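Protein angel homolog 2 (Homo sapiens, PDB 6RW0) acts as a 2',3'-cyclic phosphatase of the CCR4 deadenylase family and probably binds mRNA 3'-untranslated regions. Local coordinates at residues C229-P241 with S359-E371. Numbering follows the deposited sequence.
Sequences CPIVMCGDFNSVP and SAITVDYIFYSAE
Y365 reaches along the loop after strand 231-236 and gives its OH proton to S239 O (2.7 Å), which lies in the plane of the tyrosine ring at its edge; P241 CD packs against the same hydroxyl at 3.3 Å. F237 sets CD1 against Y365 CD2, while its ring face receives the edge of F367, planes 86° apart. M233 bends at chi3 (75°) and thereby brings CE to 3.7 Å from F367 CD2. A phenylalanine in place of Y365 would probably keep the ring packing but leave S239 O without its hydroxyl partner. M233, Y365 and F367 project from one face of the antiparallel pair 231-236 with 364-369, in one of the two central sheets of the DNase I-like fold; F237, from the following loop, packs against them. Paired bonds join M233 with F367 and G235 with Y365, and one further backbone bond, F237 N to V363 O (2.9 Å), ties the two loop residues just beyond the strand pair. At the far end S369 OG accepts from I231 N and meets a water held by C229 O. On the opposite face, near the magnesium ion, D364 OD1 sits 3.3 Å from D236 CB. An Asx turn engages D236 OD1 with N238 N, while N58 holds D236 OD2, and T353 and H418 bind D364 OD2.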
loop_
_atom_site.group_PDB
_atom_site.type_symbol
_atom_site.label_atom_id
_atom_site.label_comp_id
_atom_site.label_asym_id
_atom_site.label_seq_id
_atom_site.Cartn_x
_atom_site.Cartn_y
_atom_site.Cartn_z
ATOM N N CYS A 229 3.669 17.665 -7.357
ATOM C CA CYS A 229 3.685 17.995 -5.937
ATOM C C CYS A 229 4.212 16.783 -5.175
ATOM O O CYS A 229 4.336 15.693 -5.737
ATOM C CB CYS A 229 2.285 18.366 -5.458
ATOM S SG CYS A 229 1.131 16.998 -5.384
ATOM N N PRO A 230 4.550 16.942 -3.892
ATOM C CA PRO A 230 5.028 15.784 -3.124
ATOM C C PRO A 230 3.995 14.671 -3.113
ATOM O O PRO A 230 2.795 14.924 -2.996
ATOM C CB PRO A 230 5.246 16.353 -1.716
ATOM C CG PRO A 230 5.531 17.810 -1.939
ATOM C CD PRO A 230 4.627 18.190 -3.111
ATOM N N ILE A 231 4.484 13.433 -3.227
ATOM C CA ILE A 231 3.666 12.226 -3.277
ATOM C C ILE A 231 4.058 11.310 -2.131
ATOM O O ILE A 231 5.246 11.085 -1.881
ATOM C CB ILE A 231 3.875 11.482 -4.610
ATOM C CG1 ILE A 231 3.349 12.338 -5.760
ATOM C CG2 ILE A 231 3.209 10.113 -4.609
ATOM C CD1 ILE A 231 4.023 12.049 -7.063
ATOM N N VAL A 232 3.054 10.766 -1.456
ATOM C CA VAL A 232 3.216 9.630 -0.559
ATOM C C VAL A 232 2.291 8.542 -1.080
ATOM O O VAL A 232 1.080 8.761 -1.192
ATOM C CB VAL A 232 2.887 9.989 0.898
ATOM C CG1 VAL A 232 3.114 8.766 1.777
ATOM C CG2 VAL A 232 3.746 11.138 1.373
ATOM N N MET A 233 2.864 7.392 -1.441
ATOM C CA MET A 233 2.129 6.275 -2.029
ATOM C C MET A 233 2.282 5.071 -1.109
ATOM O O MET A 233 3.383 4.521 -0.976
ATOM C CB MET A 233 2.613 5.961 -3.444
ATOM C CG MET A 233 1.894 4.772 -4.071
ATOM S SD MET A 233 2.367 4.431 -5.777
ATOM C CE MET A 233 3.984 3.690 -5.564
ATOM N N CYS A 234 1.183 4.691 -0.467
ATOM C CA CYS A 234 1.153 3.608 0.500
ATOM C C CYS A 234 0.393 2.416 -0.048
ATOM O O CYS A 234 -0.440 2.537 -0.949
ATOM C CB CYS A 234 0.400 4.035 1.758
ATOM S SG CYS A 234 1.123 5.415 2.636
ATOM N N GLY A 235 0.629 1.268 0.551
ATOM C CA GLY A 235 -0.319 0.188 0.361
ATOM C C GLY A 235 0.294 -1.182 0.531
ATOM O O GLY A 235 1.464 -1.352 0.876
ATOM N N ASP A 236 -0.558 -2.171 0.260
ATOM C CA ASP A 236 -0.200 -3.582 0.200
ATOM C C ASP A 236 -0.082 -3.911 -1.281
ATOM O O ASP A 236 -1.085 -3.980 -2.002
ATOM C CB ASP A 236 -1.260 -4.415 0.907
ATOM C CG ASP A 236 -0.956 -5.897 0.882
ATOM O OD1 ASP A 236 -0.132 -6.334 0.054
ATOM O OD2 ASP A 236 -1.567 -6.648 1.683
ATOM N N PHE A 237 1.156 -4.059 -1.744
ATOM C CA PHE A 237 1.459 -4.296 -3.154
ATOM C C PHE A 237 1.579 -5.775 -3.481
ATOM O O PHE A 237 1.755 -6.126 -4.652
ATOM C CB PHE A 237 2.726 -3.521 -3.572
ATOM C CG PHE A 237 2.524 -2.024 -3.586
ATOM C CD1 PHE A 237 2.487 -1.300 -2.402
ATOM C CD2 PHE A 237 2.334 -1.351 -4.781
ATOM C CE1 PHE A 237 2.261 0.054 -2.405
ATOM C CE2 PHE A 237 2.123 0.016 -4.790
ATOM C CZ PHE A 237 2.079 0.716 -3.601
ATOM N N ASN A 238 1.470 -6.646 -2.476
ATOM C CA ASN A 238 1.575 -8.093 -2.671
ATOM C C ASN A 238 2.800 -8.439 -3.509
ATOM O O ASN A 238 2.786 -9.354 -4.333
ATOM C CB ASN A 238 0.286 -8.665 -3.243
ATOM C CG ASN A 238 -0.707 -9.034 -2.155
ATOM O OD1 ASN A 238 -0.353 -9.682 -1.170
ATOM N ND2 ASN A 238 -1.942 -8.608 -2.312
ATOM N N SER A 239 3.880 -7.700 -3.272
ATOM C CA SER A 239 5.124 -7.869 -4.000
ATOM C C SER A 239 6.243 -7.594 -3.016
ATOM O O SER A 239 6.100 -6.727 -2.146
ATOM C CB SER A 239 5.236 -6.859 -5.140
ATOM O OG SER A 239 4.164 -7.004 -6.062
ATOM N N VAL A 240 7.348 -8.319 -3.168
ATOM C CA VAL A 240 8.414 -8.289 -2.170
ATOM C C VAL A 240 9.592 -7.407 -2.568
ATOM O O VAL A 240 9.750 -7.052 -3.746
ATOM C CB VAL A 240 8.896 -9.710 -1.821
ATOM C CG1 VAL A 240 7.719 -10.599 -1.410
ATOM C CG2 VAL A 240 9.660 -10.307 -2.975
ATOM N N PRO A 241 10.438 -7.028 -1.615
ATOM C CA PRO A 241 11.579 -6.168 -1.945
ATOM C C PRO A 241 12.487 -6.807 -2.982
ATOM O O PRO A 241 12.773 -8.007 -2.946
ATOM C CB PRO A 241 12.283 -5.983 -0.596
ATOM C CG PRO A 241 11.149 -6.116 0.409
ATOM C CD PRO A 241 10.314 -7.239 -0.153
ATOM N N SER A 359 2.807 -17.454 5.082
ATOM C CA SER A 359 3.640 -16.361 4.531
ATOM C C SER A 359 4.238 -15.465 5.617
ATOM O O SER A 359 3.521 -15.094 6.503
ATOM C CB SER A 359 2.773 -15.536 3.586
ATOM O OG SER A 359 3.532 -14.609 2.864
ATOM N N ALA A 360 5.509 -15.105 5.480
ATOM C CA ALA A 360 6.137 -14.064 6.305
ATOM C C ALA A 360 7.115 -13.289 5.423
ATOM O O ALA A 360 8.240 -13.740 5.179
ATOM C CB ALA A 360 6.843 -14.652 7.521
ATOM N N ILE A 361 6.688 -12.113 4.960
ATOM C CA ILE A 361 7.386 -11.347 3.934
ATOM C C ILE A 361 7.039 -9.872 4.121
ATOM O O ILE A 361 6.110 -9.513 4.854
ATOM C CB ILE A 361 7.013 -11.804 2.498
ATOM C CG1 ILE A 361 5.488 -11.837 2.321
ATOM C CG2 ILE A 361 7.659 -13.154 2.141
ATOM C CD1 ILE A 361 5.026 -12.241 0.921
ATOM N N THR A 362 7.788 -8.998 3.450
ATOM C CA THR A 362 7.375 -7.608 3.282
ATOM C C THR A 362 6.548 -7.523 2.002
ATOM O O THR A 362 7.041 -7.889 0.928
ATOM C CB THR A 362 8.573 -6.663 3.169
ATOM O OG1 THR A 362 9.139 -6.394 4.460
ATOM C CG2 THR A 362 8.153 -5.316 2.552
ATOM N N VAL A 363 5.298 -7.054 2.120
ATOM C CA VAL A 363 4.462 -6.715 0.972
ATOM C C VAL A 363 3.865 -5.319 1.100
ATOM O O VAL A 363 3.203 -4.846 0.174
ATOM C CB VAL A 363 3.331 -7.742 0.739
ATOM C CG1 VAL A 363 3.924 -9.054 0.294
ATOM C CG2 VAL A 363 2.451 -7.884 1.983
ATOM N N ASP A 364 4.052 -4.674 2.247
ATOM C CA ASP A 364 3.511 -3.344 2.510
ATOM C C ASP A 364 4.627 -2.314 2.439
ATOM O O ASP A 364 5.753 -2.585 2.862
ATOM C CB ASP A 364 2.894 -3.284 3.906
ATOM C CG ASP A 364 1.805 -4.310 4.103
ATOM O OD1 ASP A 364 0.682 -4.078 3.611
ATOM O OD2 ASP A 364 2.069 -5.372 4.722
ATOM N N TYR A 365 4.304 -1.128 1.911
ATOM C CA TYR A 365 5.291 -0.081 1.694
ATOM C C TYR A 365 4.703 1.297 1.947
ATOM O O TYR A 365 3.504 1.530 1.777
ATOM C CB TYR A 365 5.790 -0.098 0.232
ATOM C CG TYR A 365 6.380 -1.424 -0.165
ATOM C CD1 TYR A 365 7.718 -1.682 0.045
ATOM C CD2 TYR A 365 5.596 -2.437 -0.705
ATOM C CE1 TYR A 365 8.280 -2.898 -0.283
ATOM C CE2 TYR A 365 6.152 -3.663 -1.033
ATOM C CZ TYR A 365 7.488 -3.888 -0.809
ATOM O OH TYR A 365 8.028 -5.102 -1.125
ATOM N N ILE A 366 5.587 2.232 2.302
ATOM C CA ILE A 366 5.335 3.661 2.151
ATOM C C ILE A 366 6.416 4.182 1.213
ATOM O O ILE A 366 7.605 4.177 1.564
ATOM C CB ILE A 366 5.352 4.421 3.483
ATOM C CG1 ILE A 366 4.280 3.907 4.449
ATOM C CG2 ILE A 366 5.104 5.907 3.205
ATOM C CD1 ILE A 366 4.359 4.470 5.870
ATOM N N PHE A 367 6.019 4.609 0.019
ATOM C CA PHE A 367 6.907 5.251 -0.936
ATOM C C PHE A 367 6.650 6.751 -0.895
ATOM O O PHE A 367 5.537 7.196 -0.603
ATOM C CB PHE A 367 6.630 4.735 -2.342
ATOM C CG PHE A 367 6.927 3.275 -2.540
ATOM C CD1 PHE A 367 8.230 2.833 -2.650
ATOM C CD2 PHE A 367 5.894 2.351 -2.680
ATOM C CE1 PHE A 367 8.502 1.491 -2.877
ATOM C CE2 PHE A 367 6.161 1.011 -2.920
ATOM C CZ PHE A 367 7.463 0.582 -2.996
ATOM N N TYR A 368 7.693 7.537 -1.158
ATOM C CA TYR A 368 7.546 8.987 -1.098
ATOM C C TYR A 368 8.477 9.668 -2.094
ATOM O O TYR A 368 9.538 9.145 -2.436
ATOM C CB TYR A 368 7.815 9.512 0.322
ATOM C CG TYR A 368 9.241 9.318 0.811
ATOM C CD1 TYR A 368 10.148 10.367 0.803
ATOM C CD2 TYR A 368 9.678 8.082 1.287
ATOM C CE1 TYR A 368 11.454 10.199 1.251
ATOM C CE2 TYR A 368 10.979 7.905 1.732
ATOM C CZ TYR A 368 11.864 8.965 1.709
ATOM O OH TYR A 368 13.163 8.807 2.146
ATOM N N SER A 369 8.059 10.853 -2.545
ATOM C CA SER A 369 8.873 11.675 -3.427
ATOM C C SER A 369 10.153 12.082 -2.740
ATOM O O SER A 369 10.111 12.693 -1.670
ATOM C CB SER A 369 8.133 12.980 -3.703
ATOM O OG SER A 369 7.034 12.753 -4.521
ATOM N N ALA A 370 11.288 11.827 -3.384
ATOM C CA ALA A 370 12.544 12.204 -2.754
ATOM C C ALA A 370 13.620 12.524 -3.779
ATOM O O ALA A 370 13.628 11.992 -4.893
ATOM C CB ALA A 370 13.061 11.101 -1.818
ATOM N N GLU A 371 14.540 13.396 -3.365
ATOM C CA GLU A 371 15.753 13.694 -4.112
ATOM C C GLU A 371 16.644 12.458 -4.152
ATOM O O GLU A 371 17.161 12.085 -5.201
ATOM C CB GLU A 371 16.536 14.824 -3.438
ATOM C CG GLU A 371 15.725 16.062 -3.108
ATOM C CD GLU A 371 15.511 16.964 -4.306
ATOM O OE1 GLU A 371 15.771 16.516 -5.443
ATOM O OE2 GLU A 371 15.088 18.123 -4.110
HETATM O O HOH W 1 6.867 14.490 -6.451
#